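PDB 3BO6: hydrophilic protein, virA protein from Chromobacterium violaceum, which probably acts as a phosphothreonine lyase, an effector enzyme that eliminates phosphate from phosphothreonine in host signalling kinases. Local coordinates for residues S6-D11 against S145-S150; H30-L35 against S106-I111; P38-M43 against W114-M119; A80-H85 against V189-E194. One frame throughout, in Å; residues are numbered along the deposited sequence.

How the contacts relate
The four contacts run across a fold built round one antiparallel sheet. Contact 4 joins its strands 82-86 and 189-193, the latter outermost within the chain. Contact 3 places helix 40-44 against strand 113-117 of the same sheet; the centres of contacts 3 and 4 lie about 20 Å apart. Contact 2 ties together two loops whose segments closely precede those of contact 3. Contacts 1 and 3 lie on opposite sides of the chain's centre, about 31 Å apart between centres. Along the sequence contact 1 encloses contacts 2 and 3, while contact 4 alternates with all three. Contacts 1 and 4 touch through Tyr147 and Asp82, joining the N-terminal helix region to the sheet edge that carries the sulfate site.

Contact 1: S6-D11 against S145-S150; sequences SATNED and SQYSAS
Thr8 turns OG1 anti to its carbonyl carbon and CG2 anti to its backbone N (chi1 -59°), and both branches reach residues 145-147. The hydroxyl donates a short bond to the backbone oxygen, Thr8 OG1 to Ser145 O 2.6 Å, lying in the carbonyl plane at a C=O...donor angle of 151°. The methyl meets the phenol ring obliquely, with Thr8 CG2 3.4 Å from Tyr147 CE2. Asp11 has CG anti to its own N, beside the carbonyl carbon, and from there its carboxylate stacks on the terminal amide of the extended Gln146 side chain. These two flat groups have planes only 8° apart, and Asp11 OD1 lies 3.5 Å from Gln146 NE2.

The contact sets the start of helix 7-14 against the loop that leads into helix 149-168. Both helix starts are N-capped: Ser6 OG accepts from Asn9 N at 3.1 Å, and Ser148 OG receives Ser151 N.

Water extends the polar part of the interface. One molecule accepts from Gln146 NE2 at 2.9 Å and donates to Ala7 O. A second accepts from Tyr147 N at 2.9 Å while donating to Thr8 O and, at 2.8 Å, to Asp11 OD2, joining backbone and side chain of the helix to the loop. Tyr147 OH, at the far end of the ring, bonds to Asp82 OD2. Separately, Ser145 OG bonds to Asp78 N.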
loop_
_atom_site.group_PDB
_atom_site.type_symbol
_atom_site.label_atom_id
_atom_site.label_comp_id
_atom_site.label_asym_id
_atom_site.label_seq_id
_atom_site.Cartn_x
_atom_site.Cartn_y
_atom_site.Cartn_z
ATOM N N SER A 6 7.562 18.030 3.901
ATOM C CA SER A 6 6.948 17.415 5.077
ATOM C C SER A 6 8.000 17.136 6.155
ATOM O O SER A 6 9.148 16.801 5.846
ATOM C CB SER A 6 6.212 16.130 4.694
ATOM O OG SER A 6 7.124 15.107 4.332
ATOM N N ALA A 7 7.616 17.283 7.421
ATOM C CA ALA A 7 8.533 16.984 8.517
ATOM C C ALA A 7 8.966 15.519 8.477
ATOM O O ALA A 7 10.107 15.191 8.771
ATOM C CB ALA A 7 7.904 17.325 9.867
ATOM N N THR A 8 8.038 14.641 8.112
ATOM C CA THR A 8 8.334 13.220 7.974
ATOM C C THR A 8 9.481 12.992 6.989
ATOM O O THR A 8 10.428 12.245 7.267
ATOM C CB THR A 8 7.101 12.460 7.513
ATOM O OG1 THR A 8 6.040 12.652 8.460
ATOM C CG2 THR A 8 7.416 10.971 7.378
ATOM N N ASN A 9 9.389 13.639 5.834
ATOM C CA ASN A 9 10.408 13.495 4.804
ATOM C C ASN A 9 11.748 14.139 5.219
ATOM O O ASN A 9 12.814 13.584 4.963
ATOM C CB ASN A 9 9.891 14.064 3.482
ATOM C CG ASN A 9 10.783 13.709 2.314
ATOM O OD1 ASN A 9 11.187 12.559 2.158
ATOM N ND2 ASN A 9 11.079 14.691 1.473
ATOM N N GLU A 10 11.692 15.310 5.854
ATOM C CA GLU A 10 12.932 15.940 6.311
ATOM C C GLU A 10 13.693 15.066 7.315
ATOM O O GLU A 10 14.928 15.011 7.307
ATOM C CB GLU A 10 12.644 17.330 6.885
ATOM C CG GLU A 10 12.153 18.329 5.842
ATOM C CD GLU A 10 13.091 18.414 4.654
ATOM O OE1 GLU A 10 14.262 18.804 4.855
ATOM O OE2 GLU A 10 12.665 18.099 3.525
ATOM N N ASP A 11 12.950 14.374 8.179
ATOM C CA ASP A 11 13.559 13.443 9.124
ATOM C C ASP A 11 14.202 12.253 8.400
ATOM O O ASP A 11 15.288 11.809 8.761
ATOM C CB ASP A 11 12.532 12.966 10.158
ATOM C CG ASP A 11 13.067 11.866 11.028
ATOM O OD1 ASP A 11 13.914 12.162 11.891
ATOM O OD2 ASP A 11 12.660 10.700 10.840
ATOM N N SER A 145 5.199 11.626 13.913
ATOM C CA SER A 145 5.092 11.458 12.468
ATOM C C SER A 145 6.439 11.145 11.823
ATOM O O SER A 145 6.649 11.400 10.642
ATOM C CB SER A 145 4.403 12.656 11.787
ATOM O OG SER A 145 3.039 12.780 12.170
ATOM N N GLN A 146 7.344 10.565 12.599
ATOM C CA GLN A 146 8.592 10.086 12.035
ATOM C C GLN A 146 8.510 8.574 11.849
ATOM O O GLN A 146 7.920 7.869 12.676
ATOM C CB GLN A 146 9.768 10.442 12.934
ATOM C CG GLN A 146 9.922 11.949 13.084
ATOM C CD GLN A 146 11.081 12.327 13.961
ATOM O OE1 GLN A 146 11.638 11.488 14.661
ATOM N NE2 GLN A 146 11.454 13.605 13.935
ATOM N N TYR A 147 9.109 8.079 10.771
ATOM C CA TYR A 147 9.236 6.640 10.566
ATOM C C TYR A 147 10.384 6.075 11.404
ATOM O O TYR A 147 11.499 6.580 11.357
ATOM C CB TYR A 147 9.563 6.346 9.097
ATOM C CG TYR A 147 8.439 6.538 8.105
ATOM C CD1 TYR A 147 7.412 5.615 8.001
ATOM C CD2 TYR A 147 8.431 7.618 7.227
ATOM C CE1 TYR A 147 6.391 5.777 7.079
ATOM C CE2 TYR A 147 7.410 7.790 6.311
ATOM C CZ TYR A 147 6.397 6.863 6.239
ATOM O OH TYR A 147 5.411 7.070 5.287
ATOM N N SER A 148 10.133 4.994 12.134
ATOM C CA SER A 148 11.227 4.276 12.781
ATOM C C SER A 148 11.860 3.271 11.814
ATOM O O SER A 148 11.211 2.831 10.862
ATOM C CB SER A 148 10.724 3.537 14.030
ATOM O OG SER A 148 9.897 2.438 13.684
ATOM N N ALA A 149 13.115 2.895 12.060
ATOM C CA ALA A 149 13.757 1.863 11.243
ATOM C C ALA A 149 12.979 0.549 11.266
ATOM O O ALA A 149 12.815 -0.100 10.226
ATOM C CB ALA A 149 15.192 1.641 11.670
ATOM N N SER A 150 12.471 0.167 12.432
ATOM C CA SER A 150 11.692 -1.063 12.562
ATOM C C SER A 150 10.451 -1.028 11.673
ATOM O O SER A 150 10.133 -1.993 10.980
ATOM C CB SER A 150 11.273 -1.294 14.020
ATOM O OG SER A 150 12.366 -1.734 14.808
HETATM O O HOH W 1 10.231 15.300 11.890
HETATM O O HOH W 2 10.521 10.094 9.216
HETATM O O HOH W 3 13.476 8.354 11.875
#

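Contact 2: H30-L35 against S106-I111; sequences HFREAL and SVDSPI
Two irregular segments lie side by side, Phe31 next to Asp108 and Ala34 next to Ser106, the second being folded into a type I turn from Ser106 to Ser109. They tie the loop between helices 16-24 and 40-44 to the loop between helix 93-104 and strand 113-117. Asp108 carries most of the polar contact. Its OD2 accepts Arg32 N at 2.8 Å on the anti lone pair and Arg32 NE at 2.9 Å on the syn lone pair, while Arg32 NH2 reaches Asp108 OD1 at 3.0 Å. Arg32 thus grips the carboxylate side-on, and the two charged planes are nearly coplanar, 18° apart. The bend of the arginine at chi3 (-74°) places NE for this salt bridge. A water links Asp108 OD2 to His30 ND1.

The Phe31 ring turns its edge to Asp108 O, 3.5 Å from Phe31 CD1; Pro110 CD packs on Phe31 CE1 at 4.1 Å. Phe158 of helix 149-168 meets the same ring edge-to-face and also touches Pro110.

Ser106 works in both directions. Its hydroxyl donates to Arg32 O at 2.6 Å, from well above the carbonyl plane, and accepts Asp108 N at 2.9 Å. This bond to the backbone nitrogen two residues on makes Ser106 the start of an ST turn, set within the type I turn.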
loop_
_atom_site.group_PDB
_atom_site.type_symbol
_atom_site.label_atom_id
_atom_site.label_comp_id
_atom_site.label_asym_id
_atom_site.label_seq_id
_atom_site.Cartn_x
_atom_site.Cartn_y
_atom_site.Cartn_z
ATOM N N HIS A 30 7.702 -11.436 10.509
ATOM C CA HIS A 30 6.871 -12.614 10.734
ATOM C C HIS A 30 5.419 -12.138 10.754
ATOM O O HIS A 30 4.972 -11.544 11.732
ATOM C CB HIS A 30 7.290 -13.246 12.073
ATOM C CG HIS A 30 6.601 -14.532 12.418
ATOM N ND1 HIS A 30 5.392 -14.570 13.077
ATOM C CD2 HIS A 30 6.993 -15.823 12.284
ATOM C CE1 HIS A 30 5.043 -15.829 13.283
ATOM N NE2 HIS A 30 6.001 -16.609 12.816
ATOM N N PHE A 31 4.697 -12.356 9.655
ATOM C CA PHE A 31 3.314 -11.883 9.547
ATOM C C PHE A 31 2.342 -13.055 9.689
ATOM O O PHE A 31 2.259 -13.903 8.802
ATOM C CB PHE A 31 3.078 -11.187 8.193
ATOM C CG PHE A 31 3.989 -10.020 7.941
ATOM C CD1 PHE A 31 3.878 -8.864 8.694
ATOM C CD2 PHE A 31 4.949 -10.080 6.947
ATOM C CE1 PHE A 31 4.706 -7.770 8.446
ATOM C CE2 PHE A 31 5.788 -8.999 6.706
ATOM C CZ PHE A 31 5.668 -7.850 7.466
ATOM N N ARG A 32 1.620 -13.101 10.807
ATOM C CA ARG A 32 0.589 -14.115 10.994
ATOM C C ARG A 32 -0.647 -13.765 10.163
ATOM O O ARG A 32 -1.340 -12.783 10.457
ATOM C CB ARG A 32 0.188 -14.178 12.462
ATOM C CG ARG A 32 1.261 -14.720 13.371
ATOM C CD ARG A 32 0.866 -14.513 14.820
ATOM N NE ARG A 32 1.011 -13.114 15.205
ATOM C CZ ARG A 32 0.727 -12.630 16.408
ATOM N NH1 ARG A 32 0.273 -13.437 17.361
ATOM N NH2 ARG A 32 0.909 -11.341 16.666
ATOM N N GLU A 33 -0.933 -14.550 9.132
ATOM C CA GLU A 33 -2.098 -14.245 8.303
ATOM C C GLU A 33 -3.407 -14.437 9.044
ATOM O O GLU A 33 -3.559 -15.337 9.887
ATOM C CB GLU A 33 -2.088 -15.069 7.018
ATOM C CG GLU A 33 -0.988 -14.639 6.075
ATOM C CD GLU A 33 -1.018 -15.374 4.770
ATOM O OE1 GLU A 33 -0.501 -14.828 3.769
ATOM O OE2 GLU A 33 -1.536 -16.508 4.742
ATOM N N ALA A 34 -4.357 -13.573 8.729
ATOM C CA ALA A 34 -5.706 -13.732 9.245
ATOM C C ALA A 34 -6.434 -14.857 8.523
ATOM O O ALA A 34 -6.518 -14.869 7.293
ATOM C CB ALA A 34 -6.480 -12.429 9.065
ATOM N N LEU A 35 -6.974 -15.784 9.304
ATOM C CA LEU A 35 -8.012 -16.708 8.853
ATOM C C LEU A 35 -9.396 -16.071 9.079
ATOM O O LEU A 35 -9.554 -15.248 9.981
ATOM C CB LEU A 35 -7.909 -18.010 9.648
ATOM C CG LEU A 35 -8.092 -17.950 11.177
ATOM C CD1 LEU A 35 -7.254 -16.846 11.841
ATOM C CD2 LEU A 35 -9.563 -17.817 11.577
ATOM N N SER A 106 -4.019 -8.974 8.527
ATOM C CA SER A 106 -3.152 -9.543 9.561
ATOM C C SER A 106 -2.992 -8.637 10.777
ATOM O O SER A 106 -2.814 -7.420 10.632
ATOM C CB SER A 106 -1.766 -9.830 8.972
ATOM O OG SER A 106 -0.832 -10.234 9.979
ATOM N N VAL A 107 -2.989 -9.234 11.972
ATOM C CA VAL A 107 -2.691 -8.502 13.203
ATOM C C VAL A 107 -1.285 -7.878 13.139
ATOM O O VAL A 107 -0.967 -6.914 13.859
ATOM C CB VAL A 107 -2.782 -9.437 14.432
ATOM C CG1 VAL A 107 -1.794 -10.591 14.302
ATOM C CG2 VAL A 107 -2.538 -8.664 15.715
ATOM N N ASP A 108 -0.437 -8.436 12.279
ATOM C CA ASP A 108 0.943 -7.995 12.149
ATOM C C ASP A 108 1.181 -7.041 10.979
ATOM O O ASP A 108 2.301 -6.587 10.769
ATOM C CB ASP A 108 1.879 -9.212 12.016
ATOM C CG ASP A 108 1.828 -10.136 13.223
ATOM O OD1 ASP A 108 1.798 -9.641 14.374
ATOM O OD2 ASP A 108 1.809 -11.363 13.012
ATOM N N SER A 109 0.131 -6.727 10.216
ATOM C CA SER A 109 0.314 -5.854 9.071
ATOM C C SER A 109 0.688 -4.452 9.526
ATOM O O SER A 109 0.107 -3.936 10.479
ATOM C CB SER A 109 -0.971 -5.751 8.252
ATOM O OG SER A 109 -0.828 -4.698 7.298
ATOM N N PRO A 110 1.645 -3.814 8.830
ATOM C CA PRO A 110 1.993 -2.424 9.139
ATOM C C PRO A 110 1.075 -1.415 8.452
ATOM O O PRO A 110 1.304 -0.228 8.631
ATOM C CB PRO A 110 3.408 -2.296 8.576
ATOM C CG PRO A 110 3.401 -3.195 7.399
ATOM C CD PRO A 110 2.470 -4.362 7.742
ATOM N N ILE A 111 0.073 -1.869 7.698
ATOM C CA ILE A 111 -0.809 -0.989 6.947
ATOM C C ILE A 111 -2.153 -0.863 7.672
ATOM O O ILE A 111 -2.935 -1.816 7.733
ATOM C CB ILE A 111 -1.017 -1.501 5.504
ATOM C CG1 ILE A 111 0.338 -1.612 4.772
ATOM C CG2 ILE A 111 -2.044 -0.613 4.747
ATOM C CD1 ILE A 111 1.109 -0.279 4.651
HETATM O O HOH W 4 4.124 -12.521 14.469
HETATM O O HOH W 5 -3.607 -12.098 11.922
#

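Contact 3: P38-M43 against W114-M119; sequences PDYSGM and WKVTDM
Tyr40 OH is held by two backbone groups, one on the last strand residue and one just beyond it: it donates to Thr117 O at 2.6 Å, on a lone pair in the carbonyl plane, and accepts Met119 N at 2.9 Å. The contact packs the short helix 40-44 on strand 113-117 of the central antiparallel sheet. Acting as both donor and acceptor, the hydroxyl lets the phenol span from the helix to the point where the strand gives way to loop.

The Tyr40 side chain leaves the helix with CG anti to its backbone N (chi1 -180°). Both hydrogen-bonding partners lie near the plane of the ring, at its edge, as does one methyl of Val116 in the conformer described, CG2, 4.0 Å from Tyr40 CE1. Met119 CG closes on the hydroxyl at 3.3 Å. Met66 of the adjoining strand, Val93 and Pro94 also touch the tyrosine.

Asp39 N-caps the helix, its OD1 receiving Gly42 N at 2.9 Å. A turn beyond Tyr40, in the conformer described, the extended Met43 makes an oblique Met-aromatic contact with the indole, Met43 SD lying 3.9 Å from Trp114 CH2.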
loop_
_atom_site.group_PDB
_atom_site.type_symbol
_atom_site.label_atom_id
_atom_site.label_comp_id
_atom_site.label_asym_id
_atom_site.label_seq_id
_atom_site.Cartn_x
_atom_site.Cartn_y
_atom_site.Cartn_z
ATOM N N PRO A 38 -13.044 -11.585 5.195
ATOM C CA PRO A 38 -14.089 -11.568 4.169
ATOM C C PRO A 38 -13.519 -12.039 2.836
ATOM O O PRO A 38 -12.291 -11.984 2.640
ATOM C CB PRO A 38 -14.455 -10.072 4.061
ATOM C CG PRO A 38 -13.942 -9.449 5.296
ATOM C CD PRO A 38 -12.745 -10.237 5.704
ATOM N N ASP A 39 -14.369 -12.507 1.926
ATOM C CA ASP A 39 -13.908 -12.624 0.549
ATOM C C ASP A 39 -14.264 -11.349 -0.215
ATOM O O ASP A 39 -14.846 -10.420 0.351
ATOM C CB ASP A 39 -14.393 -13.914 -0.144
ATOM C CG ASP A 39 -15.893 -13.955 -0.367
ATOM O OD1 ASP A 39 -16.587 -12.961 -0.088
ATOM O OD2 ASP A 39 -16.365 -15.017 -0.825
ATOM N N TYR A 40 -13.895 -11.297 -1.490
ATOM C CA TYR A 40 -14.042 -10.063 -2.249
ATOM C C TYR A 40 -15.512 -9.635 -2.338
ATOM O O TYR A 40 -15.859 -8.480 -2.045
ATOM C CB TYR A 40 -13.452 -10.233 -3.646
ATOM C CG TYR A 40 -13.565 -8.988 -4.496
ATOM C CD1 TYR A 40 -12.751 -7.897 -4.273
ATOM C CD2 TYR A 40 -14.495 -8.912 -5.519
ATOM C CE1 TYR A 40 -12.845 -6.760 -5.063
ATOM C CE2 TYR A 40 -14.602 -7.781 -6.311
ATOM C CZ TYR A 40 -13.780 -6.711 -6.075
ATOM O OH TYR A 40 -13.896 -5.571 -6.850
ATOM N N SER A 41 -16.366 -10.568 -2.762
ATOM C CA SER A 41 -17.783 -10.273 -2.933
ATOM C C SER A 41 -18.440 -9.892 -1.600
ATOM O O SER A 41 -19.305 -9.028 -1.560
ATOM C CB SER A 41 -18.502 -11.460 -3.572
ATOM O OG SER A 41 -19.861 -11.146 -3.811
ATOM N N GLY A 42 -18.010 -10.523 -0.513
ATOM C CA GLY A 42 -18.514 -10.193 0.810
ATOM C C GLY A 42 -18.124 -8.798 1.256
ATOM O O GLY A 42 -18.927 -8.054 1.833
ATOM N N MET A 43 -16.876 -8.435 1.001
ATOM C CA MET A 43 -16.475 -7.091 1.358
ATOM C C MET A 43 -17.328 -6.036 0.644
ATOM O O MET A 43 -17.582 -4.961 1.209
ATOM C CB MET A 43 -14.989 -6.860 1.128
ATOM C CG MET A 43 -14.562 -5.500 1.629
ATOM S SD MET A 43 -12.804 -5.378 1.930
ATOM C CE MET A 43 -12.726 -3.686 2.499
ATOM N N TRP A 114 -6.438 0.679 3.784
ATOM C CA TRP A 114 -6.295 0.322 2.372
ATOM C C TRP A 114 -7.674 0.269 1.715
ATOM O O TRP A 114 -8.685 0.312 2.412
ATOM C CB TRP A 114 -5.516 -1.012 2.216
ATOM C CG TRP A 114 -6.050 -2.189 3.006
ATOM C CD1 TRP A 114 -5.643 -2.592 4.241
ATOM C CD2 TRP A 114 -7.073 -3.112 2.592
ATOM N NE1 TRP A 114 -6.367 -3.716 4.634
ATOM C CE2 TRP A 114 -7.242 -4.046 3.634
ATOM C CE3 TRP A 114 -7.860 -3.231 1.445
ATOM C CZ2 TRP A 114 -8.175 -5.083 3.567
ATOM C CZ3 TRP A 114 -8.783 -4.264 1.377
ATOM C CH2 TRP A 114 -8.940 -5.169 2.432
ATOM N N LYS A 115 -7.713 0.236 0.385
ATOM C CA LYS A 115 -8.979 0.083 -0.399
ATOM C C LYS A 115 -8.643 -0.743 -1.620
ATOM O O LYS A 115 -7.493 -0.992 -1.828
ATOM C CB LYS A 115 -9.593 1.436 -0.736
ATOM C CG LYS A 115 -8.819 2.274 -1.717
ATOM C CD LYS A 115 -9.461 3.660 -1.750
ATOM C CE LYS A 115 -8.931 4.497 -2.875
ATOM N NZ LYS A 115 -9.563 5.861 -2.783
ATOM N N VAL A 116 -9.718 -1.364 -2.125
ATOM C CA VAL A 116 -9.724 -2.162 -3.335
ATOM C C VAL A 116 -10.854 -1.681 -4.242
ATOM O O VAL A 116 -11.933 -1.329 -3.770
ATOM C CB VAL A 116 -9.849 -3.688 -3.023
ATOM C CG1 VAL A 116 -11.184 -4.016 -2.364
ATOM C CG2 VAL A 116 -9.640 -4.512 -4.268
ATOM N N THR A 117 -10.615 -1.666 -5.544
ATOM C CA THR A 117 -11.614 -1.122 -6.430
ATOM C C THR A 117 -12.761 -2.121 -6.487
ATOM O O THR A 117 -12.549 -3.346 -6.467
ATOM C CB THR A 117 -10.975 -1.119 -7.831
ATOM O OG1 THR A 117 -9.809 -0.289 -7.809
ATOM C CG2 THR A 117 -11.954 -0.617 -8.920
ATOM N N ASP A 118 -13.976 -1.591 -6.568
ATOM C CA ASP A 118 -15.161 -2.399 -6.827
ATOM C C ASP A 118 -15.285 -2.588 -8.330
ATOM O O ASP A 118 -15.668 -1.660 -9.069
ATOM C CB ASP A 118 -16.404 -1.695 -6.279
ATOM C CG ASP A 118 -17.676 -2.523 -6.465
ATOM O OD1 ASP A 118 -17.649 -3.485 -7.261
ATOM O OD2 ASP A 118 -18.678 -2.192 -5.812
ATOM N N MET A 119 -15.004 -3.794 -8.795
ATOM C CA MET A 119 -14.905 -4.049 -10.226
ATOM C C MET A 119 -16.265 -4.051 -10.926
ATOM O O MET A 119 -16.333 -4.002 -12.152
ATOM C CB MET A 119 -14.168 -5.369 -10.478
ATOM C CG MET A 119 -12.711 -5.357 -9.974
ATOM S SD MET A 119 -11.690 -3.973 -10.561
ATOM C CE MET A 119 -11.495 -4.395 -12.277
#

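Contact 4: A80-H85 against V189-E194; sequences AGDKFH and VSYRNE. With SO4 (sulfate ion), chain C.
An antiparallel strand pair brings residues 82-85 alongside 189-193, the outermost strand of the sheet within this chain. Lys83 with Arg192 and His85 with Ser190 are the hydrogen-bonded pairs, each joined by two backbone bonds; Asp82 with Asn193 and Phe84 with Tyr191 are non-hydrogen-bonded pairs. Beyond the paired strands, Glu194 N adds a bond to Gly81 O.

On the face bearing Asp82 and Phe84, Asp82 OD1 is gripped twice, from opposite sides of the carboxylate plane. Tyr191 OH donates at 2.6 Å, and Asn193 ND2 approaches from above that plane at 2.9 Å. The same amide nitrogen also donates to Ala80 O, bonding the loop before strand 82-86 to the neighbouring strand, while Asn193 OD1 accepts from Leu195 N. Phe84 CD2 packs on Val189 CG1 at 3.7 Å, and Ile159 of helix 149-168 touches both residues.

The other face forms an anion site occupied by a sulfate, probably from the crystallisation liquor, in a position consistent with recognition of a substrate phosphate. Arg192 turns the edge of its guanidinium to the ion: NE donates to sulfate O1 and NH2 to sulfate O2, each at 2.9 Å. His85 NE2 donates nearly straight to sulfate O4 at 2.7 Å (166°), its ring edge-on to the sulfur, while the other ring nitrogen, ND1, bonds to Asp180 OD2. The Lys83 chain bends at chi3 (-63°), which brings CE round toward the sulfate; NZ then donates to sulfate O2 at 2.8 Å and forms a salt bridge with Glu194 OE1 at 2.7 Å. Arg127 and Arg199 bind the sulfate as well.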
loop_
_atom_site.group_PDB
_atom_site.type_symbol
_atom_site.label_atom_id
_atom_site.label_comp_id
_atom_site.label_asym_id
_atom_site.label_seq_id
_atom_site.Cartn_x
_atom_site.Cartn_y
_atom_site.Cartn_z
ATOM N N ALA A 80 1.729 11.004 5.534
ATOM C CA ALA A 80 2.738 11.865 4.942
ATOM C C ALA A 80 2.825 11.658 3.433
ATOM O O ALA A 80 3.821 12.017 2.794
ATOM C CB ALA A 80 4.091 11.623 5.617
ATOM N N GLY A 81 1.764 11.088 2.857
ATOM C CA GLY A 81 1.654 10.966 1.412
ATOM C C GLY A 81 2.121 9.664 0.793
ATOM O O GLY A 81 1.866 9.431 -0.378
ATOM N N ASP A 82 2.805 8.813 1.559
ATOM C CA ASP A 82 3.354 7.595 0.968
ATOM C C ASP A 82 2.279 6.544 0.736
ATOM O O ASP A 82 1.516 6.195 1.651
ATOM C CB ASP A 82 4.493 7.065 1.839
ATOM C CG ASP A 82 5.611 8.065 1.968
ATOM O OD1 ASP A 82 6.087 8.538 0.925
ATOM O OD2 ASP A 82 6.012 8.397 3.108
ATOM N N LYS A 83 2.180 6.055 -0.494
ATOM C CA LYS A 83 1.179 5.040 -0.796
ATOM C C LYS A 83 1.701 4.052 -1.820
ATOM O O LYS A 83 2.558 4.360 -2.667
ATOM C CB LYS A 83 -0.132 5.688 -1.257
ATOM C CG LYS A 83 -0.072 6.318 -2.636
ATOM C CD LYS A 83 -1.166 7.407 -2.825
ATOM C CE LYS A 83 -2.564 6.840 -2.731
ATOM N NZ LYS A 83 -3.580 7.936 -2.829
ATOM N N PHE A 84 1.167 2.839 -1.740
ATOM C CA PHE A 84 1.434 1.821 -2.737
ATOM C C PHE A 84 0.178 1.463 -3.488
ATOM O O PHE A 84 -0.922 1.509 -2.938
ATOM C CB PHE A 84 1.933 0.521 -2.087
ATOM C CG PHE A 84 3.213 0.661 -1.330
ATOM C CD1 PHE A 84 3.228 0.580 0.060
ATOM C CD2 PHE A 84 4.416 0.798 -2.002
ATOM C CE1 PHE A 84 4.424 0.673 0.774
ATOM C CE2 PHE A 84 5.621 0.892 -1.306
ATOM C CZ PHE A 84 5.613 0.835 0.092
ATOM N N HIS A 85 0.354 1.041 -4.731
ATOM C CA HIS A 85 -0.714 0.386 -5.464
ATOM C C HIS A 85 -0.271 -1.034 -5.738
ATOM O O HIS A 85 0.935 -1.334 -5.760
ATOM C CB HIS A 85 -0.961 1.113 -6.780
ATOM C CG HIS A 85 -1.436 2.517 -6.609
ATOM N ND1 HIS A 85 -0.674 3.605 -6.961
ATOM C CD2 HIS A 85 -2.605 3.009 -6.130
ATOM C CE1 HIS A 85 -1.350 4.715 -6.703
ATOM N NE2 HIS A 85 -2.527 4.377 -6.208
ATOM N N VAL A 189 3.596 -4.404 -7.264
ATOM C CA VAL A 189 3.526 -3.212 -6.436
ATOM C C VAL A 189 4.201 -2.013 -7.099
ATOM O O VAL A 189 5.227 -2.149 -7.789
ATOM C CB VAL A 189 4.162 -3.483 -5.056
ATOM C CG1 VAL A 189 4.212 -2.212 -4.218
ATOM C CG2 VAL A 189 3.391 -4.591 -4.320
ATOM N N SER A 190 3.606 -0.840 -6.896
ATOM C CA SER A 190 4.235 0.421 -7.305
ATOM C C SER A 190 3.960 1.503 -6.278
ATOM O O SER A 190 3.130 1.313 -5.377
ATOM C CB SER A 190 3.809 0.845 -8.717
ATOM O OG SER A 190 2.403 1.029 -8.788
ATOM N N TYR A 191 4.657 2.625 -6.400
ATOM C CA TYR A 191 4.650 3.670 -5.376
ATOM C C TYR A 191 4.466 5.077 -5.926
ATOM O O TYR A 191 4.947 5.399 -7.014
ATOM C CB TYR A 191 6.010 3.641 -4.679
ATOM C CG TYR A 191 6.303 4.854 -3.801
ATOM C CD1 TYR A 191 5.801 4.930 -2.502
ATOM C CD2 TYR A 191 7.071 5.920 -4.281
ATOM C CE1 TYR A 191 6.088 6.028 -1.689
ATOM C CE2 TYR A 191 7.341 7.024 -3.477
ATOM C CZ TYR A 191 6.857 7.063 -2.193
ATOM O OH TYR A 191 7.144 8.161 -1.390
ATOM N N ARG A 192 3.793 5.921 -5.157
ATOM C CA ARG A 192 3.953 7.366 -5.333
ATOM C C ARG A 192 3.756 8.082 -4.014
ATOM O O ARG A 192 3.255 7.503 -3.037
ATOM C CB ARG A 192 3.050 7.964 -6.428
ATOM C CG ARG A 192 1.602 8.148 -6.027
ATOM C CD ARG A 192 0.745 8.708 -7.187
ATOM N NE ARG A 192 -0.551 9.223 -6.717
ATOM C CZ ARG A 192 -0.740 10.473 -6.317
ATOM N NH1 ARG A 192 0.275 11.344 -6.347
ATOM N NH2 ARG A 192 -1.943 10.855 -5.895
ATOM N N ASN A 193 4.196 9.336 -3.967
ATOM C CA ASN A 193 3.919 10.191 -2.820
ATOM C C ASN A 193 2.923 11.295 -3.157
ATOM O O ASN A 193 3.152 12.081 -4.070
ATOM C CB ASN A 193 5.209 10.803 -2.265
ATOM C CG ASN A 193 4.938 11.661 -1.049
ATOM O OD1 ASN A 193 4.447 12.788 -1.185
ATOM N ND2 ASN A 193 5.182 11.125 0.138
ATOM N N GLU A 194 1.830 11.365 -2.404
ATOM C CA GLU A 194 0.733 12.300 -2.702
ATOM C C GLU A 194 1.119 13.764 -2.621
ATOM O O GLU A 194 0.523 14.593 -3.304
ATOM C CB GLU A 194 -0.414 12.116 -1.705
ATOM C CG GLU A 194 -1.168 10.859 -1.850
ATOM C CD GLU A 194 -2.502 10.907 -1.125
ATOM O OE1 GLU A 194 -3.130 9.847 -1.019
ATOM O OE2 GLU A 194 -2.900 11.993 -0.651
HETATM S S SO4 C . -3.969 7.589 -6.343
HETATM O O1 SO4 C . -2.721 7.401 -7.112
HETATM O O2 SO4 C . -3.869 8.784 -5.519
HETATM O O3 SO4 C . -5.075 7.735 -7.272
HETATM O O4 SO4 C . -4.186 6.437 -5.465
#